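Long-range contacts in KLLA0B12012p (Kluyveromyces lactis, PDB 6Y3P), which probably binds ATP and metal through its C-terminal ATP-grasp domain, the part in this structure, and, as Pby1, is a direct partner of the mRNA decapping enzyme Dcp2: residues A[17-21]-A[351-355]; A[63-69]-A[322-326]; A[74-79]-A[317-321]; A[108-114]-A[193-199]. All blocks are in the same frame, centred on the assembly; numbering follows the deposited sequence.

Contact 1: residues A[17-21]-A[351-355]; sequences TEYIY and DFKQT
Tyr-19 lays one face of its ring over the backbone of Lys-353 and Gln-354, part of the irregular loop 351-355. The CA of Lys-353 stands 4.1 Å from the Tyr-19 ring centroid, 27° off the normal, a CH-pi contact. A type I turn from Glu-18 to Tyr-21, closed by Tyr-21 N to Glu-18 O at 3.1 Å, puts Tyr-19 and Ile-20 at its corners, both with CA-to-CB bonds toward 351-355; CA of Tyr-19 and CA of Lys-353 are 5.4 Å apart. With chi1 t, the Tyr-19 ring reaches across, CD2 coming 3.4 Å from O of Phe-352 and CE1 3.3 Å from O of Gln-354. Beside it, CG2 of Ile-20 packs against CB of Phe-352 (chi1 m) at 3.5 Å. No hydrogen bond crosses. Tyr-19 also rests on Lys-360 and Ile-363 of helix 357-375. This is loop-to-loop packing in an ATP-grasp enzyme: the turn, which follows strand 8-12 of the parallel sheet, is held against the connection from strand 341-347 to helix 357-375.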
# COMPACT_ATOMS: atom_id res chain seq x y z
N THR A 17 19.18 -7.06 -14.34
CA THR A 17 18.82 -5.72 -14.82
C THR A 17 17.98 -4.98 -13.79
O THR A 17 17.90 -3.75 -13.88
CB THR A 17 18.10 -5.76 -16.17
OG1 THR A 17 17.18 -6.85 -16.23
CG2 THR A 17 19.07 -5.78 -17.33
N GLU A 18 17.33 -5.70 -12.84
CA GLU A 18 16.49 -5.08 -11.82
C GLU A 18 17.28 -4.25 -10.80
O GLU A 18 18.37 -4.66 -10.35
CB GLU A 18 15.58 -6.09 -11.11
CG GLU A 18 14.20 -6.24 -11.75
CD GLU A 18 13.30 -7.31 -11.15
OE1 GLU A 18 13.21 -7.41 -9.90
OE2 GLU A 18 12.63 -8.01 -11.95
N TYR A 19 16.72 -3.09 -10.46
CA TYR A 19 17.25 -2.08 -9.53
C TYR A 19 17.75 -2.66 -8.19
O TYR A 19 18.80 -2.25 -7.70
CB TYR A 19 16.17 -0.99 -9.31
CG TYR A 19 16.65 0.22 -8.54
CD1 TYR A 19 17.43 1.20 -9.16
CD2 TYR A 19 16.32 0.41 -7.20
CE1 TYR A 19 17.89 2.31 -8.46
CE2 TYR A 19 16.77 1.51 -6.49
CZ TYR A 19 17.55 2.47 -7.13
OH TYR A 19 18.00 3.57 -6.44
N ILE A 20 16.99 -3.62 -7.62
CA ILE A 20 17.26 -4.22 -6.30
C ILE A 20 18.30 -5.37 -6.28
O ILE A 20 18.66 -5.81 -5.18
CB ILE A 20 15.92 -4.66 -5.64
CG1 ILE A 20 15.19 -5.76 -6.48
CG2 ILE A 20 15.03 -3.42 -5.45
CD1 ILE A 20 14.05 -6.48 -5.77
N TYR A 21 18.79 -5.84 -7.46
CA TYR A 21 19.75 -6.95 -7.56
C TYR A 21 21.09 -6.69 -6.83
O TYR A 21 21.45 -7.49 -5.96
CB TYR A 21 19.97 -7.38 -9.03
CG TYR A 21 20.92 -8.56 -9.18
CD1 TYR A 21 20.44 -9.87 -9.16
CD2 TYR A 21 22.28 -8.36 -9.35
CE1 TYR A 21 21.32 -10.95 -9.27
CE2 TYR A 21 23.16 -9.43 -9.48
CZ TYR A 21 22.67 -10.72 -9.46
OH TYR A 21 23.56 -11.76 -9.60
N ASP A 351 7.35 -1.32 -7.45
CA ASP A 351 8.54 -0.99 -8.23
C ASP A 351 9.42 -0.16 -7.30
O ASP A 351 8.99 0.87 -6.79
CB ASP A 351 8.20 -0.23 -9.54
CG ASP A 351 9.30 -0.24 -10.63
OD1 ASP A 351 10.24 -1.08 -10.54
OD2 ASP A 351 9.18 0.55 -11.59
N PHE A 352 10.58 -0.70 -6.97
CA PHE A 352 11.58 -0.07 -6.12
C PHE A 352 12.49 0.85 -6.95
O PHE A 352 13.24 1.62 -6.36
CB PHE A 352 12.42 -1.13 -5.38
CG PHE A 352 11.65 -2.01 -4.41
CD1 PHE A 352 11.35 -1.56 -3.12
CD2 PHE A 352 11.27 -3.29 -4.77
CE1 PHE A 352 10.65 -2.38 -2.23
CE2 PHE A 352 10.55 -4.10 -3.89
CZ PHE A 352 10.25 -3.65 -2.63
N LYS A 353 12.43 0.77 -8.31
CA LYS A 353 13.29 1.57 -9.20
C LYS A 353 13.19 3.10 -8.99
O LYS A 353 12.09 3.67 -9.05
CB LYS A 353 13.09 1.21 -10.69
CG LYS A 353 14.30 1.64 -11.52
CD LYS A 353 14.07 1.64 -13.01
CE LYS A 353 14.78 2.79 -13.72
NZ LYS A 353 16.16 3.08 -13.21
N GLN A 354 14.36 3.74 -8.73
CA GLN A 354 14.55 5.18 -8.49
C GLN A 354 15.78 5.71 -9.26
O GLN A 354 16.53 4.95 -9.88
CB GLN A 354 14.73 5.52 -6.98
CG GLN A 354 13.80 4.84 -5.95
CD GLN A 354 12.31 5.11 -6.12
OE1 GLN A 354 11.88 6.15 -6.65
NE2 GLN A 354 11.49 4.17 -5.64
N THR A 355 16.00 7.02 -9.19
CA THR A 355 17.14 7.67 -9.81
C THR A 355 17.79 8.56 -8.75
O THR A 355 17.10 9.10 -7.88
CB THR A 355 16.75 8.33 -11.16
OG1 THR A 355 17.76 8.05 -12.13
CG2 THR A 355 16.46 9.85 -11.06

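Contact 2: residues A[63-69]-A[322-326]; sequences LMSNQLY and LKNSL
Hydrogen bonding is concentrated in one amide. Asn-324 occupies the third position of a type I turn running from Leu-322 to Ser-325, closed by Ser-325 N to Leu-322 O at 3.3 Å, and its chi1 p side chain points toward 63-69. ND2 of Asn-324 donates to O of Leu-63 at 2.9 Å and to O of Tyr-69 at 2.8 Å, thereby bridging the two ends of the segment as it leaves helix 60-65. Between them, an Asx turn shapes the loop: Leu-68 N donates to OD1 of Asn-66 at 2.9 Å. The nearest CA pair is Gln-67 and Asn-324, 6.6 Å apart. Van der Waals contacts flank the amide. CD1 of Leu-63 lies 3.5 Å from ND2 of Asn-324, and CD2 of Leu-63 lies 3.5 Å from OG of Ser-325, whose hydroxyl is hydrogen-bonded to O of Ser-73. The Asn-324 turn, leading into strand 326-335, is thereby hydrogen-bonded to both ends of the link between helix 60-65 and strand 69-71, the outermost strand of the parallel sheet.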
# COMPACT_ATOMS: atom_id res chain seq x y z
N LEU A 63 6.10 -23.70 -0.80
CA LEU A 63 6.10 -22.79 0.34
C LEU A 63 5.12 -23.28 1.39
O LEU A 63 5.38 -23.15 2.59
CB LEU A 63 5.75 -21.36 -0.15
CG LEU A 63 5.69 -20.22 0.87
CD1 LEU A 63 7.07 -19.92 1.48
CD2 LEU A 63 5.15 -18.97 0.22
N MET A 64 3.97 -23.83 0.95
CA MET A 64 2.95 -24.33 1.86
C MET A 64 3.15 -25.79 2.25
O MET A 64 2.52 -26.25 3.21
CB MET A 64 1.54 -24.09 1.33
CG MET A 64 1.27 -24.73 0.00
SD MET A 64 -0.44 -24.46 -0.46
CE MET A 64 -0.28 -24.31 -2.23
N SER A 65 4.05 -26.51 1.56
CA SER A 65 4.31 -27.93 1.81
C SER A 65 5.72 -28.25 2.33
O SER A 65 5.91 -29.30 2.97
CB SER A 65 4.05 -28.74 0.54
OG SER A 65 5.04 -28.55 -0.46
N ASN A 66 6.71 -27.39 2.01
CA ASN A 66 8.09 -27.59 2.43
C ASN A 66 8.54 -26.49 3.35
O ASN A 66 8.55 -25.31 2.97
CB ASN A 66 9.03 -27.78 1.24
CG ASN A 66 10.39 -28.36 1.58
OD1 ASN A 66 10.83 -28.41 2.73
ND2 ASN A 66 11.10 -28.80 0.56
N GLN A 67 8.93 -26.87 4.56
CA GLN A 67 9.38 -25.92 5.56
C GLN A 67 10.82 -25.49 5.36
O GLN A 67 11.27 -24.56 6.03
CB GLN A 67 9.11 -26.45 6.97
CG GLN A 67 7.63 -26.37 7.36
CD GLN A 67 6.98 -25.04 7.02
OE1 GLN A 67 6.37 -24.87 5.96
NE2 GLN A 67 7.12 -24.06 7.91
N LEU A 68 11.52 -26.12 4.40
CA LEU A 68 12.90 -25.78 4.07
C LEU A 68 12.95 -24.59 3.14
O LEU A 68 13.93 -23.86 3.17
CB LEU A 68 13.60 -26.99 3.43
CG LEU A 68 14.00 -28.13 4.37
CD1 LEU A 68 14.64 -29.28 3.61
CD2 LEU A 68 14.91 -27.63 5.45
N TYR A 69 11.89 -24.41 2.33
CA TYR A 69 11.77 -23.36 1.31
C TYR A 69 11.17 -22.08 1.88
O TYR A 69 10.06 -22.07 2.39
CB TYR A 69 10.92 -23.88 0.14
CG TYR A 69 10.67 -22.87 -0.97
CD1 TYR A 69 11.66 -22.57 -1.91
CD2 TYR A 69 9.42 -22.29 -1.14
CE1 TYR A 69 11.41 -21.70 -2.97
CE2 TYR A 69 9.16 -21.42 -2.19
CZ TYR A 69 10.15 -21.13 -3.11
OH TYR A 69 9.88 -20.31 -4.17
N LEU A 322 2.58 -17.04 7.05
CA LEU A 322 3.38 -18.24 6.97
C LEU A 322 4.71 -17.95 7.65
O LEU A 322 5.31 -16.90 7.41
CB LEU A 322 3.65 -18.62 5.50
CG LEU A 322 2.64 -19.49 4.76
CD1 LEU A 322 2.16 -20.64 5.61
CD2 LEU A 322 1.48 -18.66 4.21
N LYS A 323 5.18 -18.91 8.43
CA LYS A 323 6.45 -18.88 9.17
C LYS A 323 7.67 -18.74 8.23
O LYS A 323 8.67 -18.10 8.57
CB LYS A 323 6.55 -20.18 10.01
CG LYS A 323 7.72 -20.24 10.99
CD LYS A 323 7.37 -19.77 12.39
CE LYS A 323 8.55 -19.14 13.07
NZ LYS A 323 8.13 -18.08 14.03
N ASN A 324 7.59 -19.33 7.05
CA ASN A 324 8.68 -19.36 6.08
C ASN A 324 8.55 -18.28 4.98
O ASN A 324 9.21 -18.35 3.95
CB ASN A 324 8.82 -20.79 5.50
CG ASN A 324 7.57 -21.39 4.92
OD1 ASN A 324 6.43 -21.08 5.31
ND2 ASN A 324 7.75 -22.29 3.99
N SER A 325 7.71 -17.29 5.21
CA SER A 325 7.55 -16.19 4.26
C SER A 325 7.99 -14.89 4.88
O SER A 325 7.98 -14.75 6.10
CB SER A 325 6.09 -16.05 3.85
OG SER A 325 5.61 -17.20 3.20
N LEU A 326 8.36 -13.95 4.03
CA LEU A 326 8.58 -12.54 4.33
C LEU A 326 8.07 -11.79 3.12
O LEU A 326 7.99 -12.37 2.05
CB LEU A 326 10.02 -12.11 4.74
CG LEU A 326 11.18 -12.20 3.74
CD1 LEU A 326 11.10 -11.09 2.67
CD2 LEU A 326 12.46 -12.04 4.47

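Contact 3: residues A[74-79]-A[317-321]; sequences YIYRKA and LNFRP
Phe-319 and Tyr-74 form the apolar centre, a T-shaped (edge-to-face) pair with the edge of Phe-319 toward the face of Tyr-74, centroids 5.1 Å apart and planes at 54°. Within the tubulin-tyrosine ligase-like ATP-grasp fold, the pair joins the approach to helix 78-81 to the loop following helix 290-313. The two backbones run antiparallel, with CA of Arg-77 5.0 Å from CA of Phe-319 and CA of Ala-79 5.6 Å from CA of Asn-318. Chi1 t sends Phe-319 inward, CZ lying 3.9 Å from CG of Tyr-74, while Phe-308 meets it from helix 290-313. Tyr-74, chi1 m, also places CE2 4.0 Å from CB of Pro-321. Farther along, CB of Ala-79 touches CD2 of Leu-317 at 3.8 Å, and CE of Lys-78 reaches CD1 of Leu-317 at the same distance.

Two buried polar ends are satisfied outside the segments: Arg-77, at the N-cap position of the helix, turns its guanidinium away to a salt bridge with Glu-327, and the Tyr-74 hydroxyl is hydrogen-bonded to O of Gly-225. At the exposed edge, CD2 of Tyr-76 packs 3.7 Å from CD of Arg-320; their cation-pi geometry is long and at most weakly attractive. One weak backbone hydrogen bond joins the segments, Arg-320 N to Tyr-76 O at 3.3 Å, and CA of Phe-319 approaches that same Tyr-76 O at 3.4 Å.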
# COMPACT_ATOMS: atom_id res chain seq x y z
N TYR A 74 3.97 -13.95 0.65
CA TYR A 74 2.97 -14.71 1.40
C TYR A 74 2.00 -15.29 0.38
O TYR A 74 2.03 -14.89 -0.79
CB TYR A 74 2.25 -13.85 2.45
CG TYR A 74 3.09 -13.55 3.66
CD1 TYR A 74 3.94 -12.44 3.68
CD2 TYR A 74 3.01 -14.32 4.81
CE1 TYR A 74 4.72 -12.16 4.79
CE2 TYR A 74 3.77 -14.04 5.94
CZ TYR A 74 4.62 -12.94 5.93
OH TYR A 74 5.38 -12.64 7.03
N ILE A 75 1.18 -16.27 0.80
CA ILE A 75 0.24 -16.94 -0.09
C ILE A 75 -1.12 -16.22 -0.12
O ILE A 75 -1.61 -15.90 -1.20
CB ILE A 75 0.15 -18.44 0.27
CG1 ILE A 75 1.45 -19.16 -0.15
CG2 ILE A 75 -1.06 -19.11 -0.40
CD1 ILE A 75 1.59 -20.60 0.30
N TYR A 76 -1.71 -15.98 1.07
CA TYR A 76 -3.03 -15.35 1.21
C TYR A 76 -2.89 -13.90 1.62
O TYR A 76 -2.74 -13.61 2.80
CB TYR A 76 -3.91 -16.13 2.22
CG TYR A 76 -4.21 -17.56 1.82
CD1 TYR A 76 -5.11 -17.85 0.80
CD2 TYR A 76 -3.55 -18.62 2.43
CE1 TYR A 76 -5.36 -19.16 0.40
CE2 TYR A 76 -3.81 -19.93 2.06
CZ TYR A 76 -4.72 -20.20 1.05
OH TYR A 76 -4.99 -21.50 0.69
N ARG A 77 -2.92 -12.99 0.66
CA ARG A 77 -2.77 -11.60 1.00
C ARG A 77 -3.78 -10.68 0.26
O ARG A 77 -3.68 -9.46 0.36
CB ARG A 77 -1.30 -11.16 0.82
CG ARG A 77 -0.81 -11.00 -0.59
CD ARG A 77 0.07 -12.13 -1.08
NE ARG A 77 0.03 -12.13 -2.55
CZ ARG A 77 0.94 -11.58 -3.33
NH1 ARG A 77 0.78 -11.57 -4.65
NH2 ARG A 77 2.03 -11.03 -2.81
N LYS A 78 -4.78 -11.28 -0.41
CA LYS A 78 -5.86 -10.61 -1.17
C LYS A 78 -6.66 -9.62 -0.32
O LYS A 78 -7.06 -8.57 -0.81
CB LYS A 78 -6.77 -11.68 -1.81
CG LYS A 78 -8.20 -11.25 -2.12
CD LYS A 78 -8.82 -12.16 -3.15
CE LYS A 78 -10.23 -11.75 -3.44
NZ LYS A 78 -10.79 -12.47 -4.61
N ALA A 79 -6.85 -9.96 0.98
CA ALA A 79 -7.55 -9.16 1.99
C ALA A 79 -6.87 -7.79 2.23
O ALA A 79 -7.52 -6.92 2.81
CB ALA A 79 -7.65 -9.95 3.29
N LEU A 317 -12.58 -13.26 4.77
CA LEU A 317 -11.33 -13.46 4.03
C LEU A 317 -10.21 -12.82 4.84
O LEU A 317 -10.30 -11.63 5.16
CB LEU A 317 -11.44 -12.77 2.65
CG LEU A 317 -10.61 -13.33 1.49
CD1 LEU A 317 -11.02 -12.69 0.20
CD2 LEU A 317 -9.12 -13.11 1.67
N ASN A 318 -9.19 -13.60 5.21
CA ASN A 318 -8.10 -13.07 6.02
C ASN A 318 -6.70 -13.33 5.46
O ASN A 318 -6.50 -14.16 4.57
CB ASN A 318 -8.19 -13.54 7.49
CG ASN A 318 -8.38 -15.00 7.76
OD1 ASN A 318 -8.16 -15.88 6.92
ND2 ASN A 318 -8.78 -15.29 9.00
N PHE A 319 -5.73 -12.56 5.98
CA PHE A 319 -4.31 -12.65 5.68
C PHE A 319 -3.80 -13.81 6.52
O PHE A 319 -4.02 -13.82 7.73
CB PHE A 319 -3.61 -11.34 6.07
CG PHE A 319 -2.11 -11.34 5.95
CD1 PHE A 319 -1.49 -11.28 4.71
CD2 PHE A 319 -1.31 -11.38 7.09
CE1 PHE A 319 -0.10 -11.29 4.60
CE2 PHE A 319 0.08 -11.36 6.98
CZ PHE A 319 0.68 -11.32 5.74
N ARG A 320 -3.19 -14.82 5.87
CA ARG A 320 -2.68 -16.01 6.56
C ARG A 320 -1.16 -15.97 6.56
O ARG A 320 -0.53 -16.32 5.56
CB ARG A 320 -3.21 -17.32 5.96
CG ARG A 320 -4.73 -17.44 6.01
CD ARG A 320 -5.24 -18.83 5.71
NE ARG A 320 -6.70 -18.84 5.56
CZ ARG A 320 -7.56 -19.00 6.57
NH1 ARG A 320 -7.11 -19.19 7.81
NH2 ARG A 320 -8.86 -18.98 6.34
N PRO A 321 -0.56 -15.49 7.68
CA PRO A 321 0.90 -15.45 7.75
C PRO A 321 1.52 -16.85 7.83
O PRO A 321 1.02 -17.73 8.52
CB PRO A 321 1.18 -14.60 9.00
CG PRO A 321 -0.16 -14.05 9.43
CD PRO A 321 -1.16 -15.02 8.94

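Contact 4: residues A[108-114]-A[193-199]; sequences ESFNIDV and RHFIVQE
Strands 109-113 and 194-199 form a regular antiparallel pairing at the edge of a sheet in the ATP-grasp domain, their axes 4.6 Å apart at closest approach and their directions 155° apart. In the hydrogen-bonded pairs both backbone groups are used: Phe-110 N to Val-197 O is 2.9 Å and Val-197 N to Phe-110 O 3.0 Å, while Ile-112 N to Phe-195 O and Phe-195 N to Ile-112 O are both 2.8 Å. Ser-109 with Gln-198, Asn-111 with Ile-196 and Asp-113 with His-194 are non-hydrogen-bonded pairs. Glu-199 N to Glu-108 O (2.9 Å) and Val-114 N to Arg-193 O (3.0 Å) extend the pattern.

Outward backbone groups are also served. Ile-196 and Gln-198 make backbone hydrogen bonds with Lys-144 and Ile-142 of strand 140-145; on the edge strand, O of Ser-109 is hydrogen-bonded to OG of Ser-87 and O of Asn-111 to ND2 of Asn-127. Glu-108, Glu-199 and Gln-198 find their strongest polar partners outside the pair, in Lys-139, Lys-342 and Lys-83.

Phe-110, Ile-112, Phe-195 and Val-197 share the apolar face, where CG2 of Ile-112 lies 3.6 Å from CB of Phe-195 and 4.0 Å from CG2 of Val-197. Helix 128-136 covers Phe-110 and Ile-112 there, helix 83-95 touches Ser-109 and Asn-111 on the other face, and strand 194-200 lies between 109-113 and 140-145.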
# COMPACT_ATOMS: atom_id res chain seq x y z
N GLU A 108 -12.18 5.07 2.33
CA GLU A 108 -13.10 4.02 1.95
C GLU A 108 -13.38 4.10 0.46
O GLU A 108 -13.32 5.18 -0.13
CB GLU A 108 -14.44 4.19 2.68
CG GLU A 108 -14.36 4.06 4.18
CD GLU A 108 -15.67 4.44 4.82
OE1 GLU A 108 -16.03 5.64 4.78
OE2 GLU A 108 -16.37 3.54 5.33
N SER A 109 -13.68 2.95 -0.14
CA SER A 109 -14.09 2.83 -1.54
C SER A 109 -15.22 1.82 -1.59
O SER A 109 -15.34 0.96 -0.71
CB SER A 109 -12.93 2.40 -2.43
OG SER A 109 -12.39 1.17 -1.99
N PHE A 110 -16.11 1.99 -2.57
CA PHE A 110 -17.26 1.12 -2.77
C PHE A 110 -17.42 0.91 -4.24
O PHE A 110 -16.94 1.71 -5.03
CB PHE A 110 -18.53 1.74 -2.19
CG PHE A 110 -18.45 2.14 -0.74
CD1 PHE A 110 -18.05 3.42 -0.37
CD2 PHE A 110 -18.77 1.24 0.27
CE1 PHE A 110 -17.97 3.79 0.97
CE2 PHE A 110 -18.69 1.61 1.62
CZ PHE A 110 -18.29 2.89 1.96
N ASN A 111 -18.08 -0.19 -4.61
CA ASN A 111 -18.37 -0.53 -6.00
C ASN A 111 -19.86 -0.42 -6.22
O ASN A 111 -20.66 -0.94 -5.45
CB ASN A 111 -17.83 -1.92 -6.34
CG ASN A 111 -16.45 -1.84 -6.94
OD1 ASN A 111 -15.44 -1.76 -6.23
ND2 ASN A 111 -16.38 -1.79 -8.26
N ILE A 112 -20.24 0.37 -7.23
CA ILE A 112 -21.64 0.59 -7.56
C ILE A 112 -21.90 0.23 -9.03
O ILE A 112 -21.01 0.37 -9.88
CB ILE A 112 -22.12 2.01 -7.15
CG1 ILE A 112 -23.65 2.11 -7.14
CG2 ILE A 112 -21.49 3.15 -7.97
CD1 ILE A 112 -24.21 2.54 -5.85
N ASP A 113 -23.09 -0.30 -9.31
CA ASP A 113 -23.54 -0.65 -10.65
C ASP A 113 -24.82 0.12 -10.89
O ASP A 113 -25.82 -0.10 -10.21
CB ASP A 113 -23.77 -2.17 -10.80
CG ASP A 113 -22.54 -3.06 -10.68
OD1 ASP A 113 -21.42 -2.58 -11.02
OD2 ASP A 113 -22.70 -4.24 -10.29
N VAL A 114 -24.76 1.11 -11.78
CA VAL A 114 -25.90 1.94 -12.11
C VAL A 114 -26.17 1.79 -13.60
O VAL A 114 -25.28 2.05 -14.42
CB VAL A 114 -25.74 3.44 -11.70
CG1 VAL A 114 -27.04 4.23 -11.95
CG2 VAL A 114 -25.30 3.59 -10.25
N ARG A 193 -21.39 0.83 -16.98
CA ARG A 193 -22.26 0.78 -15.80
C ARG A 193 -21.57 0.58 -14.44
O ARG A 193 -22.20 0.86 -13.40
CB ARG A 193 -23.35 -0.31 -16.00
CG ARG A 193 -24.07 -0.30 -17.38
CD ARG A 193 -25.00 0.89 -17.63
NE ARG A 193 -24.31 2.04 -18.22
CZ ARG A 193 -24.38 3.29 -17.77
NH1 ARG A 193 -25.11 3.58 -16.71
NH2 ARG A 193 -23.71 4.26 -18.38
N HIS A 194 -20.33 0.09 -14.41
CA HIS A 194 -19.61 -0.12 -13.15
C HIS A 194 -18.91 1.18 -12.73
O HIS A 194 -18.35 1.87 -13.58
CB HIS A 194 -18.60 -1.28 -13.24
CG HIS A 194 -19.22 -2.63 -13.45
ND1 HIS A 194 -19.22 -3.58 -12.44
CD2 HIS A 194 -19.81 -3.16 -14.54
CE1 HIS A 194 -19.81 -4.65 -12.95
NE2 HIS A 194 -20.19 -4.45 -14.21
N PHE A 195 -18.97 1.51 -11.43
CA PHE A 195 -18.33 2.72 -10.89
C PHE A 195 -17.75 2.46 -9.52
O PHE A 195 -18.27 1.62 -8.78
CB PHE A 195 -19.34 3.88 -10.74
CG PHE A 195 -20.06 4.34 -11.97
CD1 PHE A 195 -21.28 3.79 -12.34
CD2 PHE A 195 -19.55 5.38 -12.74
CE1 PHE A 195 -21.95 4.22 -13.48
CE2 PHE A 195 -20.24 5.83 -13.88
CZ PHE A 195 -21.44 5.25 -14.24
N ILE A 196 -16.70 3.21 -9.17
CA ILE A 196 -16.14 3.17 -7.84
C ILE A 196 -16.44 4.53 -7.22
O ILE A 196 -16.32 5.57 -7.88
CB ILE A 196 -14.63 2.77 -7.77
CG1 ILE A 196 -14.41 1.32 -8.29
CG2 ILE A 196 -14.08 2.92 -6.32
CD1 ILE A 196 -12.95 0.95 -8.65
N VAL A 197 -16.91 4.51 -5.98
CA VAL A 197 -17.16 5.70 -5.19
C VAL A 197 -16.06 5.67 -4.14
O VAL A 197 -16.01 4.78 -3.29
CB VAL A 197 -18.58 5.74 -4.60
CG1 VAL A 197 -18.74 6.89 -3.61
CG2 VAL A 197 -19.63 5.84 -5.72
N GLN A 198 -15.11 6.59 -4.29
CA GLN A 198 -13.94 6.64 -3.43
C GLN A 198 -13.94 7.93 -2.61
O GLN A 198 -14.15 9.00 -3.16
CB GLN A 198 -12.68 6.54 -4.34
CG GLN A 198 -11.31 6.70 -3.66
CD GLN A 198 -10.62 5.41 -3.33
OE1 GLN A 198 -10.11 5.22 -2.22
NE2 GLN A 198 -10.51 4.50 -4.31
N GLU A 199 -13.67 7.82 -1.30
CA GLU A 199 -13.53 8.98 -0.43
C GLU A 199 -12.46 9.88 -1.02
O GLU A 199 -11.40 9.40 -1.47
CB GLU A 199 -13.16 8.57 0.98
CG GLU A 199 -13.17 9.75 1.93
CD GLU A 199 -12.83 9.44 3.37
OE1 GLU A 199 -12.59 10.40 4.13
OE2 GLU A 199 -12.84 8.24 3.75

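In the fold
Read from the N terminus, the four contacts illustrate successive closures within one chain. Contact 1 spans the widest loop, from the turn after strand 8-12 to the approach to helix 357-375, and encloses the rest. Contact 2 closes a loop inside it, contact 3 another inside that, and contact 4 the innermost; none cross. Contacts 2 and 3 adjoin on both sides: their later segments are consecutive, and earlier Met-64 CB packs on Ile-75 CD1 at 3.6 Å. Contacts 1 and 2 join the parallel-sheet part to connections at strands 341-347 and 326-335 of the larger antiparallel sheet; contact 3 sets the approach to helix 78-81 against the loop after helix 290-313. Contact 4 pairs the edge strand of a separate antiparallel sheet with its neighbour.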